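Local coordinates for hypothetical protein PH1313 (Pyrococcus horikoshii, PDB 1VBK) that is of unknown function but, as a putative thiamine-biosynthesis protein with a THUMP domain, probably binds RNA and ATP, at residues Val3-Tyr8 with Ser75-Val80; Arg114-Glu119 with Glu155-Lys160. All coordinates share one frame; numbering follows the deposited sequence.

Interaction 1: Val3-Tyr8 with Ser75-Val80; sequences VVIVRY and SPAMEV
Strand 3-8 pairs antiparallel with the part of strand 71-81 from S75 to V80. The two segments run at 131° to each other and pair only over V3-I5 and S75-A77. S75 forms the hydrogen-bonded pair with I5. S75 N reaches I5 O in the carbonyl plane. I5 N gives S75 O a nearly straight bond of 2.8 Å (176°), although it meets that oxygen from above the carbonyl plane. The S75 hydroxyl stands beside its backbone N, anti to the carbonyl carbon (chi1 -71°), which turns it to R7. The R7 chain is extended from CG to NE, so its guanidinium meets S75 edge-on. R7 NE is salt-bridged to E155. R7 NH1 lies 2.9 Å from S75 OG, in the guanidinium plane, and NH2 adds a weak bond to the same oxygen. S75 OG also bonds E166 O. I5 CG2 lies over one face of the guanidinium, near its margin. P76 takes the non-hydrogen-bonded place opposite V4, where its missing N-H costs nothing in this pairing. The CA atoms of V4 and P76 are 4.2 Å apart. P76 CA makes a CA-H...O contact with V3 O. A77 forms the next hydrogen-bonded pair, with V3. A77 N bonds V3 O at 2.8 Å, and A77 O takes V3 N at 3.1 Å. A77 CB touches both I5 CD1 and V3 CG2, each at 4.0 Å, on the face that also carries S75. E79 lies beyond the paired residues. Its chain crosses V3 at about a right angle, bringing E79 OE1 3.8 Å from V3 CG1. Strand 50-54 flanks strand 3-8 on its other edge. This antiparallel pairing of the first strand with the last is consistent with the ferredoxin-like domain of ThiI proteins.

Interaction 2: Arg114-Glu119 with Glu155-Lys160; sequences RRITKE and EIMQGK
R114 and R115 pair in parallel with E155 and I156, and the loop after them closes over the turn that follows strand 150-157. I156 N gives R114 O a bond of 3.0 Å, nearly along the C=O axis. I156 O takes two weak bonds, from I116 N and from T117 N. I116 lies over M157, with I116 CB 3.9 Å from M157 CB and I116 CG2 near M157 SD. M157-K160 is a type I' turn, closed by backbone bonds both ways between M157 and K160. Two of its N-H groups point to the loop. Q158 N bonds T117 OG1 at 2.7 Å. T117 OG1 gives its proton to E119 OE1, on the syn lone pair, at 2.6 Å. T117 OG1 sits between its backbone N and carbonyl carbon (chi1 53°), which lets it join the turn to the carboxylate. The E119 chain folds back at chi2 (-69°). E119 OE2 receives G159 N at 3.1 Å, from above the carboxylate plane. An alanine in place of T117 lacks the hydroxyl that accepts from Q158 N and gives to E119 OE1, and would probably hold the loop less firmly to the turn. K118 NZ turns back to R115 O, 2.9 Å away, while its CD lies over one face of the R115 guanidinium. R115 NH1 bonds F120 O. The E155 carboxylate is held outside the pair, by R7 and R50. Helix 124-138 packs on I156 through I127 and on R114 through Q128. On its other edge, strand 150-157 pairs antiparallel with strand 160-164, whose Y162 touches M157.

In the fold
Both contacts belong to one mixed sheet, and their centres lie about 13 Å apart. Both segments of interaction 1 come earlier in the sequence than those of interaction 2. Strand 160-164 lies between them, paired with strand 71-81 and with strand 150-157. The main direct tie is the salt bridge of R7 NE to E155 OE2, at 2.7 Å. R7 thus joins S75 in interaction 1 to E155 in interaction 2. I5 CG2 packs 3.9 Å from E155 OE1, and E79 OE2 lies 3.7 Å from K160 CD. The sheet and salt bridge therefore join the ferredoxin-like part to the THUMP part, a pairing of domains found in ThiI proteins.

Interaction 1: Val3-Tyr8 with Ser75-Val80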
ATOM      1  N   VAL A   3     -23.093 -27.920  -9.882  1.00 19.61           N
ATOM      2  CA  VAL A   3     -21.942 -27.018  -9.786  1.00 18.21           C
ATOM      3  C   VAL A   3     -22.220 -25.683 -10.468  1.00 17.48           C
ATOM      4  O   VAL A   3     -23.252 -25.491 -11.117  1.00 17.23           O
ATOM      5  CB  VAL A   3     -20.652 -27.593 -10.459  1.00 19.29           C
ATOM      6  CG1 VAL A   3     -20.361 -29.014  -9.975  1.00 18.89           C
ATOM      7  CG2 VAL A   3     -20.799 -27.554 -11.973  1.00 17.52           C
ATOM      8  N   VAL A   4     -21.286 -24.758 -10.294  1.00 16.65           N
ATOM      9  CA  VAL A   4     -21.355 -23.460 -10.945  1.00 16.63           C
ATOM     10  C   VAL A   4     -19.975 -23.262 -11.565  1.00 17.60           C
ATOM     11  O   VAL A   4     -18.959 -23.380 -10.877  1.00 17.98           O
ATOM     12  CB  VAL A   4     -21.618 -22.296  -9.959  1.00 16.69           C
ATOM     13  CG1 VAL A   4     -21.523 -20.971 -10.703  1.00 17.73           C
ATOM     14  CG2 VAL A   4     -23.008 -22.428  -9.334  1.00 19.00           C
ATOM     15  N   ILE A   5     -19.943 -23.004 -12.869  1.00 17.41           N
ATOM     16  CA  ILE A   5     -18.689 -22.758 -13.570  1.00 16.30           C
ATOM     17  C   ILE A   5     -18.457 -21.253 -13.545  1.00 17.30           C
ATOM     18  O   ILE A   5     -19.325 -20.476 -13.948  1.00 15.70           O
ATOM     19  CB  ILE A   5     -18.757 -23.200 -15.053  1.00 18.57           C
ATOM     20  CG1 ILE A   5     -19.091 -24.693 -15.150  1.00 18.93           C
ATOM     21  CG2 ILE A   5     -17.421 -22.912 -15.744  1.00 17.87           C
ATOM     22  CD1 ILE A   5     -19.389 -25.150 -16.570  1.00 19.57           C
ATOM     23  N   VAL A   6     -17.296 -20.841 -13.057  1.00 16.04           N
ATOM     24  CA  VAL A   6     -16.955 -19.430 -12.996  1.00 16.46           C
ATOM     25  C   VAL A   6     -15.798 -19.194 -13.961  1.00 16.61           C
ATOM     26  O   VAL A   6     -14.737 -19.804 -13.823  1.00 16.90           O
ATOM     27  CB  VAL A   6     -16.540 -19.025 -11.574  1.00 16.94           C
ATOM     28  CG1 VAL A   6     -16.091 -17.555 -11.550  1.00 15.04           C
ATOM     29  CG2 VAL A   6     -17.713 -19.242 -10.624  1.00 17.34           C
ATOM     30  N   ARG A   7     -16.017 -18.327 -14.945  1.00 15.99           N
ATOM     31  CA  ARG A   7     -14.992 -18.029 -15.945  1.00 16.71           C
ATOM     32  C   ARG A   7     -14.429 -16.637 -15.724  1.00 16.55           C
ATOM     33  O   ARG A   7     -15.156 -15.716 -15.358  1.00 16.42           O
ATOM     34  CB  ARG A   7     -15.578 -18.139 -17.358  1.00 17.31           C
ATOM     35  CG  ARG A   7     -16.344 -19.437 -17.585  1.00 18.58           C
ATOM     36  CD  ARG A   7     -16.796 -19.611 -19.036  1.00 18.97           C
ATOM     37  NE  ARG A   7     -17.609 -20.814 -19.165  1.00 20.03           N
ATOM     38  CZ  ARG A   7     -18.904 -20.876 -18.862  1.00 21.88           C
ATOM     39  NH1 ARG A   7     -19.541 -19.795 -18.422  1.00 17.62           N
ATOM     40  NH2 ARG A   7     -19.554 -22.027 -18.963  1.00 18.82           N
ATOM     41  N   TYR A   8     -13.131 -16.487 -15.963  1.00 18.11           N
ATOM     42  CA  TYR A   8     -12.463 -15.208 -15.758  1.00 21.59           C
ATOM     43  C   TYR A   8     -11.292 -15.032 -16.710  1.00 24.12           C
ATOM     44  O   TYR A   8     -10.941 -15.943 -17.464  1.00 24.65           O
ATOM     45  CB  TYR A   8     -11.971 -15.123 -14.311  1.00 20.81           C
ATOM     46  CG  TYR A   8     -11.203 -16.352 -13.883  1.00 20.25           C
ATOM     47  CD1 TYR A   8      -9.835 -16.469 -14.138  1.00 20.44           C
ATOM     48  CD2 TYR A   8     -11.856 -17.423 -13.267  1.00 19.97           C
ATOM     49  CE1 TYR A   8      -9.133 -17.623 -13.789  1.00 21.36           C
ATOM     50  CE2 TYR A   8     -11.167 -18.584 -12.920  1.00 19.52           C
ATOM     51  CZ  TYR A   8      -9.807 -18.676 -13.184  1.00 22.95           C
ATOM     52  OH  TYR A   8      -9.125 -19.828 -12.862  1.00 25.24           O
ATOM     53  N   SER A  75     -21.941 -20.096 -15.096  1.00 15.49           N
ATOM     54  CA  SER A  75     -22.842 -21.117 -15.631  1.00 15.02           C
ATOM     55  C   SER A  75     -23.222 -22.229 -14.660  1.00 16.49           C
ATOM     56  O   SER A  75     -22.388 -23.064 -14.312  1.00 18.02           O
ATOM     57  CB  SER A  75     -22.240 -21.795 -16.875  1.00 16.06           C
ATOM     58  OG  SER A  75     -22.218 -20.941 -18.007  1.00 16.30           O
ATOM     59  N   PRO A  76     -24.481 -22.243 -14.196  1.00 17.02           N
ATOM     60  CA  PRO A  76     -24.897 -23.319 -13.285  1.00 17.27           C
ATOM     61  C   PRO A  76     -24.771 -24.528 -14.213  1.00 16.58           C
ATOM     62  O   PRO A  76     -25.079 -24.411 -15.397  1.00 16.20           O
ATOM     63  CB  PRO A  76     -26.365 -22.993 -13.012  1.00 15.07           C
ATOM     64  CG  PRO A  76     -26.425 -21.506 -13.176  1.00 19.16           C
ATOM     65  CD  PRO A  76     -25.558 -21.259 -14.384  1.00 15.53           C
ATOM     66  N   ALA A  77     -24.326 -25.674 -13.717  1.00 16.64           N
ATOM     67  CA  ALA A  77     -24.171 -26.815 -14.606  1.00 17.86           C
ATOM     68  C   ALA A  77     -24.265 -28.169 -13.924  1.00 18.73           C
ATOM     69  O   ALA A  77     -24.219 -28.265 -12.700  1.00 17.40           O
ATOM     70  CB  ALA A  77     -22.829 -26.713 -15.338  1.00 16.36           C
ATOM     71  N   MET A  78     -24.400 -29.209 -14.743  1.00 18.67           N
ATOM     72  CA  MET A  78     -24.453 -30.580 -14.256  1.00 20.06           C
ATOM     73  C   MET A  78     -23.111 -31.218 -14.568  1.00 20.53           C
ATOM     74  O   MET A  78     -22.650 -31.179 -15.712  1.00 19.61           O
ATOM     75  CB  MET A  78     -25.550 -31.382 -14.959  1.00 22.31           C
ATOM     76  CG  MET A  78     -26.964 -30.997 -14.582  1.00 27.93           C
ATOM     77  SD  MET A  78     -28.167 -32.054 -15.415  1.00 35.83           S
ATOM     78  CE  MET A  78     -28.463 -33.317 -14.165  1.00 34.67           C
ATOM     79  N   GLU A  79     -22.484 -31.793 -13.548  1.00 20.61           N
ATOM     80  CA  GLU A  79     -21.199 -32.463 -13.718  1.00 22.02           C
ATOM     81  C   GLU A  79     -21.448 -33.962 -13.845  1.00 22.09           C
ATOM     82  O   GLU A  79     -22.177 -34.543 -13.044  1.00 22.59           O
ATOM     83  CB  GLU A  79     -20.298 -32.211 -12.509  1.00 23.10           C
ATOM     84  CG  GLU A  79     -18.995 -33.000 -12.546  1.00 27.92           C
ATOM     85  CD  GLU A  79     -18.316 -33.054 -11.192  1.00 30.64           C
ATOM     86  OE1 GLU A  79     -18.084 -31.981 -10.601  1.00 33.38           O
ATOM     87  OE2 GLU A  79     -18.019 -34.170 -10.721  1.00 34.88           O
ATOM     88  N   VAL A  80     -20.845 -34.582 -14.852  1.00 20.96           N
ATOM     89  CA  VAL A  80     -21.000 -36.016 -15.070  1.00 22.16           C
ATOM     90  C   VAL A  80     -19.697 -36.604 -15.610  1.00 23.16           C
ATOM     91  O   VAL A  80     -18.816 -35.873 -16.064  1.00 21.74           O
ATOM     92  CB  VAL A  80     -22.122 -36.322 -16.098  1.00 21.78           C
ATOM     93  CG1 VAL A  80     -23.458 -35.758 -15.614  1.00 23.20           C
ATOM     94  CG2 VAL A  80     -21.761 -35.725 -17.460  1.00 21.54           C
TER

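Interaction 2: Arg114-Glu119 with Glu155-Lys160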
ATOM      1  N   ARG A 114     -15.998 -27.349 -25.397  1.00 19.18           N
ATOM      2  CA  ARG A 114     -14.607 -26.982 -25.176  1.00 21.88           C
ATOM      3  C   ARG A 114     -13.897 -28.086 -24.408  1.00 21.78           C
ATOM      4  O   ARG A 114     -14.393 -28.553 -23.383  1.00 20.03           O
ATOM      5  CB  ARG A 114     -14.509 -25.682 -24.368  1.00 24.83           C
ATOM      6  CG  ARG A 114     -14.914 -24.419 -25.123  1.00 29.50           C
ATOM      7  CD  ARG A 114     -13.870 -24.034 -26.169  1.00 33.13           C
ATOM      8  NE  ARG A 114     -14.262 -22.838 -26.911  1.00 35.52           N
ATOM      9  CZ  ARG A 114     -15.219 -22.808 -27.834  1.00 38.22           C
ATOM     10  NH1 ARG A 114     -15.886 -23.912 -28.141  1.00 36.43           N
ATOM     11  NH2 ARG A 114     -15.519 -21.668 -28.442  1.00 40.03           N
ATOM     12  N   ARG A 115     -12.751 -28.525 -24.916  1.00 22.89           N
ATOM     13  CA  ARG A 115     -11.974 -29.533 -24.210  1.00 26.12           C
ATOM     14  C   ARG A 115     -10.948 -28.744 -23.415  1.00 27.85           C
ATOM     15  O   ARG A 115      -9.922 -28.332 -23.956  1.00 28.55           O
ATOM     16  CB  ARG A 115     -11.252 -30.476 -25.177  1.00 27.04           C
ATOM     17  CG  ARG A 115     -12.140 -31.534 -25.816  1.00 28.01           C
ATOM     18  CD  ARG A 115     -11.297 -32.615 -26.476  1.00 30.99           C
ATOM     19  NE  ARG A 115     -10.371 -32.053 -27.454  1.00 31.57           N
ATOM     20  CZ  ARG A 115      -9.443 -32.751 -28.097  1.00 32.36           C
ATOM     21  NH1 ARG A 115      -9.305 -34.049 -27.868  1.00 33.45           N
ATOM     22  NH2 ARG A 115      -8.654 -32.145 -28.974  1.00 33.49           N
ATOM     23  N   ILE A 116     -11.239 -28.498 -22.144  1.00 29.53           N
ATOM     24  CA  ILE A 116     -10.291 -27.758 -21.356  1.00 31.16           C
ATOM     25  C   ILE A 116      -9.019 -28.565 -21.251  1.00 31.41           C
ATOM     26  O   ILE A 116      -7.922 -28.077 -21.487  1.00 31.99           O
ATOM     27  CB  ILE A 116     -10.894 -27.543 -19.968  1.00 32.04           C
ATOM     28  CG1 ILE A 116     -12.249 -26.841 -20.082  1.00 33.16           C
ATOM     29  CG2 ILE A 116      -9.966 -26.643 -19.130  1.00 33.22           C
ATOM     30  CD1 ILE A 116     -12.152 -25.513 -20.833  1.00 36.42           C
ATOM     31  N   THR A 117      -9.139 -29.848 -20.924  1.00 30.84           N
ATOM     32  CA  THR A 117      -7.988 -30.742 -20.928  1.00 31.17           C
ATOM     33  C   THR A 117      -8.242 -31.584 -22.183  1.00 31.94           C
ATOM     34  O   THR A 117      -9.387 -31.693 -22.624  1.00 29.36           O
ATOM     35  CB  THR A 117      -7.915 -31.623 -19.651  1.00 30.55           C
ATOM     36  OG1 THR A 117      -9.155 -32.306 -19.450  1.00 30.43           O
ATOM     37  CG2 THR A 117      -7.608 -30.756 -18.433  1.00 29.77           C
ATOM     38  N   LYS A 118      -7.198 -32.178 -22.756  1.00 32.08           N
ATOM     39  CA  LYS A 118      -7.360 -32.923 -24.006  1.00 34.43           C
ATOM     40  C   LYS A 118      -7.430 -34.448 -24.003  1.00 34.40           C
ATOM     41  O   LYS A 118      -7.090 -35.068 -25.014  1.00 34.78           O
ATOM     42  CB  LYS A 118      -6.255 -32.507 -24.982  1.00 34.37           C
ATOM     43  CG  LYS A 118      -6.022 -31.007 -25.071  1.00 36.01           C
ATOM     44  CD  LYS A 118      -7.248 -30.266 -25.574  1.00 37.82           C
ATOM     45  CE  LYS A 118      -6.968 -28.775 -25.703  1.00 38.03           C
ATOM     46  NZ  LYS A 118      -8.150 -28.034 -26.219  1.00 37.88           N
ATOM     47  N   GLU A 119      -7.878 -35.071 -22.918  1.00 34.75           N
ATOM     48  CA  GLU A 119      -7.933 -36.528 -22.913  1.00 33.96           C
ATOM     49  C   GLU A 119      -9.151 -37.136 -23.625  1.00 33.76           C
ATOM     50  O   GLU A 119      -9.088 -38.275 -24.093  1.00 32.23           O
ATOM     51  CB  GLU A 119      -7.823 -37.079 -21.478  1.00 36.36           C
ATOM     52  CG  GLU A 119      -9.045 -36.910 -20.583  1.00 37.51           C
ATOM     53  CD  GLU A 119      -9.303 -35.467 -20.193  1.00 39.07           C
ATOM     54  OE1 GLU A 119      -8.317 -34.711 -20.033  1.00 36.24           O
ATOM     55  OE2 GLU A 119     -10.490 -35.099 -20.032  1.00 36.35           O
ATOM     56  N   GLU A 155     -18.219 -28.387 -21.261  1.00 17.65           N
ATOM     57  CA  GLU A 155     -16.816 -28.190 -20.949  1.00 16.69           C
ATOM     58  C   GLU A 155     -16.288 -29.485 -20.355  1.00 17.55           C
ATOM     59  O   GLU A 155     -16.854 -30.016 -19.399  1.00 19.67           O
ATOM     60  CB  GLU A 155     -16.646 -27.024 -19.965  1.00 19.21           C
ATOM     61  CG  GLU A 155     -16.979 -25.670 -20.588  1.00 21.51           C
ATOM     62  CD  GLU A 155     -16.653 -24.497 -19.684  1.00 23.23           C
ATOM     63  OE1 GLU A 155     -15.773 -24.640 -18.811  1.00 22.46           O
ATOM     64  OE2 GLU A 155     -17.267 -23.425 -19.865  1.00 24.54           O
ATOM     65  N   ILE A 156     -15.215 -30.009 -20.939  1.00 17.82           N
ATOM     66  CA  ILE A 156     -14.629 -31.253 -20.456  1.00 19.76           C
ATOM     67  C   ILE A 156     -13.283 -30.969 -19.806  1.00 19.89           C
ATOM     68  O   ILE A 156     -12.420 -30.318 -20.388  1.00 19.87           O
ATOM     69  CB  ILE A 156     -14.454 -32.264 -21.603  1.00 20.15           C
ATOM     70  CG1 ILE A 156     -15.789 -32.429 -22.336  1.00 19.88           C
ATOM     71  CG2 ILE A 156     -13.988 -33.612 -21.045  1.00 21.56           C
ATOM     72  CD1 ILE A 156     -15.740 -33.388 -23.498  1.00 22.37           C
ATOM     73  N   MET A 157     -13.111 -31.468 -18.593  1.00 21.47           N
ATOM     74  CA  MET A 157     -11.887 -31.220 -17.855  1.00 23.03           C
ATOM     75  C   MET A 157     -11.581 -32.380 -16.923  1.00 21.26           C
ATOM     76  O   MET A 157     -12.398 -32.739 -16.075  1.00 20.19           O
ATOM     77  CB  MET A 157     -12.054 -29.915 -17.067  1.00 24.45           C
ATOM     78  CG  MET A 157     -10.902 -29.525 -16.171  1.00 28.98           C
ATOM     79  SD  MET A 157     -11.128 -27.828 -15.574  1.00 33.12           S
ATOM     80  CE  MET A 157     -12.460 -28.044 -14.388  1.00 31.65           C
ATOM     81  N   GLN A 158     -10.403 -32.973 -17.102  1.00 21.41           N
ATOM     82  CA  GLN A 158      -9.963 -34.090 -16.277  1.00 22.26           C
ATOM     83  C   GLN A 158     -11.013 -35.179 -16.065  1.00 21.52           C
ATOM     84  O   GLN A 158     -11.369 -35.489 -14.931  1.00 20.89           O
ATOM     85  CB  GLN A 158      -9.486 -33.571 -14.913  1.00 25.45           C
ATOM     86  CG  GLN A 158      -8.364 -32.561 -15.005  1.00 29.96           C
ATOM     87  CD  GLN A 158      -7.851 -32.111 -13.641  1.00 34.79           C
ATOM     88  OE1 GLN A 158      -7.056 -31.182 -13.548  1.00 37.73           O
ATOM     89  NE2 GLN A 158      -8.302 -32.776 -12.582  1.00 35.11           N
ATOM     90  N   GLY A 159     -11.514 -35.749 -17.158  1.00 20.05           N
ATOM     91  CA  GLY A 159     -12.493 -36.823 -17.056  1.00 22.19           C
ATOM     92  C   GLY A 159     -13.914 -36.474 -16.645  1.00 21.58           C
ATOM     93  O   GLY A 159     -14.752 -37.368 -16.492  1.00 21.05           O
ATOM     94  N   LYS A 160     -14.193 -35.188 -16.455  1.00 21.32           N
ATOM     95  CA  LYS A 160     -15.533 -34.757 -16.074  1.00 21.38           C
ATOM     96  C   LYS A 160     -16.086 -33.836 -17.151  1.00 20.27           C
ATOM     97  O   LYS A 160     -15.343 -33.064 -17.759  1.00 20.30           O
ATOM     98  CB  LYS A 160     -15.509 -33.984 -14.750  1.00 23.15           C
ATOM     99  CG  LYS A 160     -14.940 -34.744 -13.558  1.00 27.65           C
ATOM    100  CD  LYS A 160     -15.812 -35.920 -13.167  1.00 29.89           C
ATOM    101  CE  LYS A 160     -15.270 -36.600 -11.919  1.00 33.57           C
ATOM    102  NZ  LYS A 160     -16.072 -37.795 -11.554  1.00 37.15           N
TER